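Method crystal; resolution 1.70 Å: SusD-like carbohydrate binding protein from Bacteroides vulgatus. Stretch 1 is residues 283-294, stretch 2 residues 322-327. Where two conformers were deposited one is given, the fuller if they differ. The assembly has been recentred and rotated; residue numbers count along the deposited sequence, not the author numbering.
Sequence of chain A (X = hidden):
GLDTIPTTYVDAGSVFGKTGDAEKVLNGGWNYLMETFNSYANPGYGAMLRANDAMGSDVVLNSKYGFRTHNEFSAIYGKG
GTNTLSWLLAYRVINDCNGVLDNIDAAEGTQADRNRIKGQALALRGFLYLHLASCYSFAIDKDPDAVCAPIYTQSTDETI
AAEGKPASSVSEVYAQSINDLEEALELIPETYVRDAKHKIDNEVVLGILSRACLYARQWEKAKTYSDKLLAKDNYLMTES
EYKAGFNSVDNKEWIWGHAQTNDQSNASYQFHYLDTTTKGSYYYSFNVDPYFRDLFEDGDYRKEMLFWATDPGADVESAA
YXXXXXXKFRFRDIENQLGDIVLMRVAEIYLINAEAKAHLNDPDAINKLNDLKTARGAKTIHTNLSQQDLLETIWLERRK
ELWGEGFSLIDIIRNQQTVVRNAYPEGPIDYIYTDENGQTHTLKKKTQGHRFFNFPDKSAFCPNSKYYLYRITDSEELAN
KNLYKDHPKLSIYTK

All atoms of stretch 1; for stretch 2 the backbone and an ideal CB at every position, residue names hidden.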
# COMPACT_ATOMS: atom_id res chain seq x y z
N TYR A 283 -4.61 14.84 13.79
CA TYR A 283 -4.89 13.58 14.50
C TYR A 283 -3.64 12.81 14.96
O TYR A 283 -3.70 12.07 15.96
CB TYR A 283 -5.78 12.65 13.64
CG TYR A 283 -6.98 13.35 13.06
CD1 TYR A 283 -7.94 13.92 13.89
CD2 TYR A 283 -7.13 13.50 11.68
CE1 TYR A 283 -9.02 14.60 13.38
CE2 TYR A 283 -8.20 14.15 11.16
CZ TYR A 283 -9.14 14.72 12.00
OH TYR A 283 -10.21 15.42 11.46
N TYR A 284 -2.52 13.03 14.28
CA TYR A 284 -1.21 12.47 14.68
C TYR A 284 -1.36 11.04 15.22
O TYR A 284 -0.86 10.71 16.30
CB TYR A 284 -0.51 13.38 15.72
CG TYR A 284 -1.42 14.06 16.69
CD1 TYR A 284 -2.03 15.26 16.38
CD2 TYR A 284 -1.67 13.50 17.95
CE1 TYR A 284 -2.90 15.89 17.27
CE2 TYR A 284 -2.54 14.12 18.84
CZ TYR A 284 -3.14 15.31 18.51
OH TYR A 284 -3.96 15.97 19.43
N SER A 285 -2.03 10.19 14.46
CA SER A 285 -2.59 8.94 15.03
C SER A 285 -1.82 7.67 14.71
O SER A 285 -1.91 6.70 15.47
CB SER A 285 -4.03 8.77 14.59
OG SER A 285 -4.13 8.80 13.16
N PHE A 286 -1.07 7.69 13.61
CA PHE A 286 -0.24 6.52 13.17
C PHE A 286 1.08 6.49 13.91
O PHE A 286 2.12 6.89 13.39
CB PHE A 286 -0.08 6.51 11.64
CG PHE A 286 -1.21 5.84 10.93
CD1 PHE A 286 -2.50 6.36 10.99
CD2 PHE A 286 -1.03 4.66 10.26
CE1 PHE A 286 -3.60 5.73 10.36
CE2 PHE A 286 -2.13 4.03 9.63
CZ PHE A 286 -3.38 4.57 9.69
N ASN A 287 1.03 6.02 15.16
CA ASN A 287 2.21 6.00 15.97
C ASN A 287 2.87 4.64 15.84
O ASN A 287 2.34 3.71 15.19
CB ASN A 287 1.84 6.38 17.37
CG ASN A 287 1.35 7.82 17.45
OD1 ASN A 287 2.16 8.74 17.33
ND2 ASN A 287 0.04 8.02 17.59
N VAL A 288 4.02 4.52 16.46
CA VAL A 288 4.89 3.38 16.20
C VAL A 288 4.83 2.39 17.38
O VAL A 288 4.85 2.80 18.53
CB VAL A 288 6.33 3.85 15.96
CG1 VAL A 288 7.25 2.66 15.64
CG2 VAL A 288 6.39 4.92 14.88
N ASP A 289 4.79 1.10 17.10
CA ASP A 289 5.10 0.10 18.16
C ASP A 289 6.50 0.38 18.69
O ASP A 289 7.49 0.29 17.95
CB ASP A 289 5.05 -1.30 17.58
CG ASP A 289 5.32 -2.40 18.60
OD1 ASP A 289 5.53 -2.10 19.81
OD2 ASP A 289 5.32 -3.58 18.18
N PRO A 290 6.64 0.64 20.02
CA PRO A 290 7.98 0.93 20.48
C PRO A 290 8.96 -0.20 20.19
O PRO A 290 10.12 0.03 19.97
CB PRO A 290 7.80 1.13 21.97
CG PRO A 290 6.40 1.75 22.07
CD PRO A 290 5.61 1.01 21.01
N TYR A 291 8.47 -1.44 20.19
CA TYR A 291 9.32 -2.59 19.84
C TYR A 291 9.81 -2.61 18.38
O TYR A 291 10.81 -3.27 18.09
CB TYR A 291 8.62 -3.91 20.15
CG TYR A 291 8.36 -4.14 21.63
CD1 TYR A 291 9.41 -4.19 22.55
CD2 TYR A 291 7.04 -4.26 22.12
CE1 TYR A 291 9.16 -4.43 23.93
CE2 TYR A 291 6.79 -4.49 23.49
CZ TYR A 291 7.84 -4.55 24.38
OH TYR A 291 7.58 -4.75 25.74
N PHE A 292 9.13 -1.90 17.48
CA PHE A 292 9.58 -1.79 16.08
C PHE A 292 10.96 -1.14 15.96
O PHE A 292 11.74 -1.50 15.10
CB PHE A 292 8.53 -1.02 15.30
CG PHE A 292 8.90 -0.73 13.87
CD1 PHE A 292 8.86 -1.73 12.93
CD2 PHE A 292 9.28 0.55 13.48
CE1 PHE A 292 9.11 -1.46 11.61
CE2 PHE A 292 9.56 0.82 12.15
CZ PHE A 292 9.50 -0.20 11.23
N ARG A 293 11.29 -0.22 16.87
CA ARG A 293 12.58 0.46 16.85
C ARG A 293 13.72 -0.54 17.12
O ARG A 293 14.81 -0.39 16.59
CB ARG A 293 12.61 1.60 17.86
CG ARG A 293 13.87 2.47 17.82
CD ARG A 293 13.71 3.68 18.71
NE ARG A 293 14.76 4.68 18.53
CZ ARG A 293 16.00 4.59 19.01
NH1 ARG A 293 16.38 3.52 19.71
NH2 ARG A 293 16.88 5.57 18.79
N ASP A 294 13.45 -1.57 17.93
CA ASP A 294 14.43 -2.62 18.19
C ASP A 294 14.77 -3.52 17.00
O ASP A 294 15.73 -4.33 17.09
CB ASP A 294 13.94 -3.49 19.35
CG ASP A 294 13.89 -2.74 20.66
OD1 ASP A 294 14.66 -1.75 20.80
OD2 ASP A 294 13.10 -3.16 21.55
N UNK A 322 3.90 9.98 26.40
CA UNK A 322 4.60 10.07 25.14
C UNK A 322 4.23 8.80 24.33
O UNK A 322 3.98 7.74 24.91
CB UNK A 322 6.11 10.20 25.35
N UNK A 323 4.19 8.94 23.01
CA UNK A 323 4.01 7.83 22.10
C UNK A 323 5.26 7.81 21.22
O UNK A 323 5.95 8.83 21.08
CB UNK A 323 2.72 7.96 21.28
N UNK A 324 5.55 6.68 20.59
CA UNK A 324 6.69 6.59 19.70
C UNK A 324 6.26 7.15 18.33
O UNK A 324 5.31 6.66 17.74
CB UNK A 324 7.19 5.15 19.59
N UNK A 325 6.95 8.17 17.88
CA UNK A 325 6.68 8.82 16.62
C UNK A 325 7.67 8.41 15.58
O UNK A 325 8.79 8.02 15.89
CB UNK A 325 6.69 10.34 16.78
N UNK A 326 7.24 8.48 14.31
CA UNK A 326 8.12 8.36 13.17
C UNK A 326 8.13 9.71 12.43
O UNK A 326 7.08 10.18 12.01
CB UNK A 326 7.68 7.22 12.25
N UNK A 327 9.30 10.35 12.32
CA UNK A 327 9.42 11.57 11.52
C UNK A 327 9.27 11.29 10.00
O UNK A 327 9.30 12.23 9.18
CB UNK A 327 10.77 12.23 11.80

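Position 322 has extended backbone angles (phi/psi -110/148), and nothing of stretch 1 lies within 5.5 Å of its ideal CB. The visible atoms therefore leave the choice open, with any residue at ease in a strand admissible. The deposited residue is Val 322, a beta-branched side chain that makes no contact with stretch 1.

Position 323 is also extended (-119/160), but its CA-to-CB bond points toward stretch 1, and the ideal CB sits 4.1 Å from Asn 287 OD1. The approach is to an amide, not to a greasy pocket, so a polar side chain could seek a hydrogen bond there, while a flat aromatic could lie beside the amide. The residue is Trp 323. Its chi1 of -58° (m) brings CE3 to 3.9 Å from Asn 287 ND2, an oblique approach to the ring without a hydrogen bond.

At position 324 the backbone O accepts a hydrogen bond from Val 288 N (2.8 Å, 156°), whereas the return path is wet: water 2 donates to Val 288 O (2.9 Å) and accepts from the N of 324 (2.8 Å). CA-to-CB points toward stretch 1, with the ideal CB 3.5 Å from Val 288 O and 4.3 Å from Pro 290 CG. Val 288 and Pro 290 offer apolar surface, with the aliphatic part of Arg 293 farther along; leucine, isoleucine or methionine would suit, a long flexible chain reaching most of it. The deposited residue is Met 324, as selenomethionine, and it has the largest area covered by stretch 1 of any residue here, 123 Å². With chi1 t and both chi2 and chi3 p, the chain bends along that surface: CG lies 3.7 Å from Val 288 CB, CE 3.9 Å from Pro 290 CB, and SE 4.1 Å from Arg 293 CD.

Position 325 points its CA-to-CB bond away, yet its ideal CB is only 4.8 Å from Asn 287 OD1. A short side chain would leave that acceptor alone; a long donor, lysine or arginine, could turn back to it. Arg 325 does so. Chi1 and chi2, both m, fold the chain round, and NH1 gives Asn 287 OD1 a weak hydrogen bond (2.8 Å, 125°). NH1 also comes within 3.7 Å of Tyr 284 O, which already accepts from Asn 287 ND2 (3.1 Å).

Position 326 points sideways, its ideal CB 3.7 Å from Val 288 CG2. The backbone N of 326 donates to water 1 (3.1 Å), whose oxygen also lies 2.8 Å from Phe 286 O. A small or medium side chain, apolar or polar, would fit. In Asn 326, CB packs on Val 288 CG2 at 3.7 Å, while OD1 bonds to a residue just outside the stretches.

Position 327 leaves the strand (-69/-1), with stretch 1 beyond 5.5 Å of its ideal CB. Small polar residues are common at such turns, and Ser 327 is one.

Stretch 2 322-327: VWMRNS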
# COMPACT_ATOMS: atom_id res chain seq x y z
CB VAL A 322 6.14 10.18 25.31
CG1 VAL A 322 6.50 11.53 25.89
CG2 VAL A 322 6.72 9.08 26.19
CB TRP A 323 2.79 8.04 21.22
CG TRP A 323 1.47 8.21 21.94
CD1 TRP A 323 1.13 9.19 22.82
CD2 TRP A 323 0.32 7.37 21.82
NE1 TRP A 323 -0.14 9.01 23.26
CE2 TRP A 323 -0.69 7.93 22.63
CE3 TRP A 323 0.02 6.24 21.05
CZ2 TRP A 323 -1.96 7.35 22.77
CZ3 TRP A 323 -1.27 5.67 21.17
CH2 TRP A 323 -2.24 6.24 22.01
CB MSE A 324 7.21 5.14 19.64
CG MSE A 324 8.47 4.92 18.76
SE MSE A 324 10.11 5.46 19.58
CE MSE A 324 10.19 4.07 20.90
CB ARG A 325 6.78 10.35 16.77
CG ARG A 325 6.13 10.95 17.97
CD ARG A 325 4.64 10.66 18.05
NE ARG A 325 4.16 11.13 19.35
CZ ARG A 325 2.88 11.36 19.65
NH1 ARG A 325 1.91 11.13 18.78
NH2 ARG A 325 2.56 11.73 20.86
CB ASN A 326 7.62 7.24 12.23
CG ASN A 326 8.70 6.73 11.30
OD1 ASN A 326 9.72 7.43 11.02
ND2 ASN A 326 8.50 5.49 10.80
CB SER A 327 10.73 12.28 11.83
OG SER A 327 11.83 11.47 11.45
O HOH W 1 4.45 8.38 13.07
O HOH W 2 3.69 4.66 20.43
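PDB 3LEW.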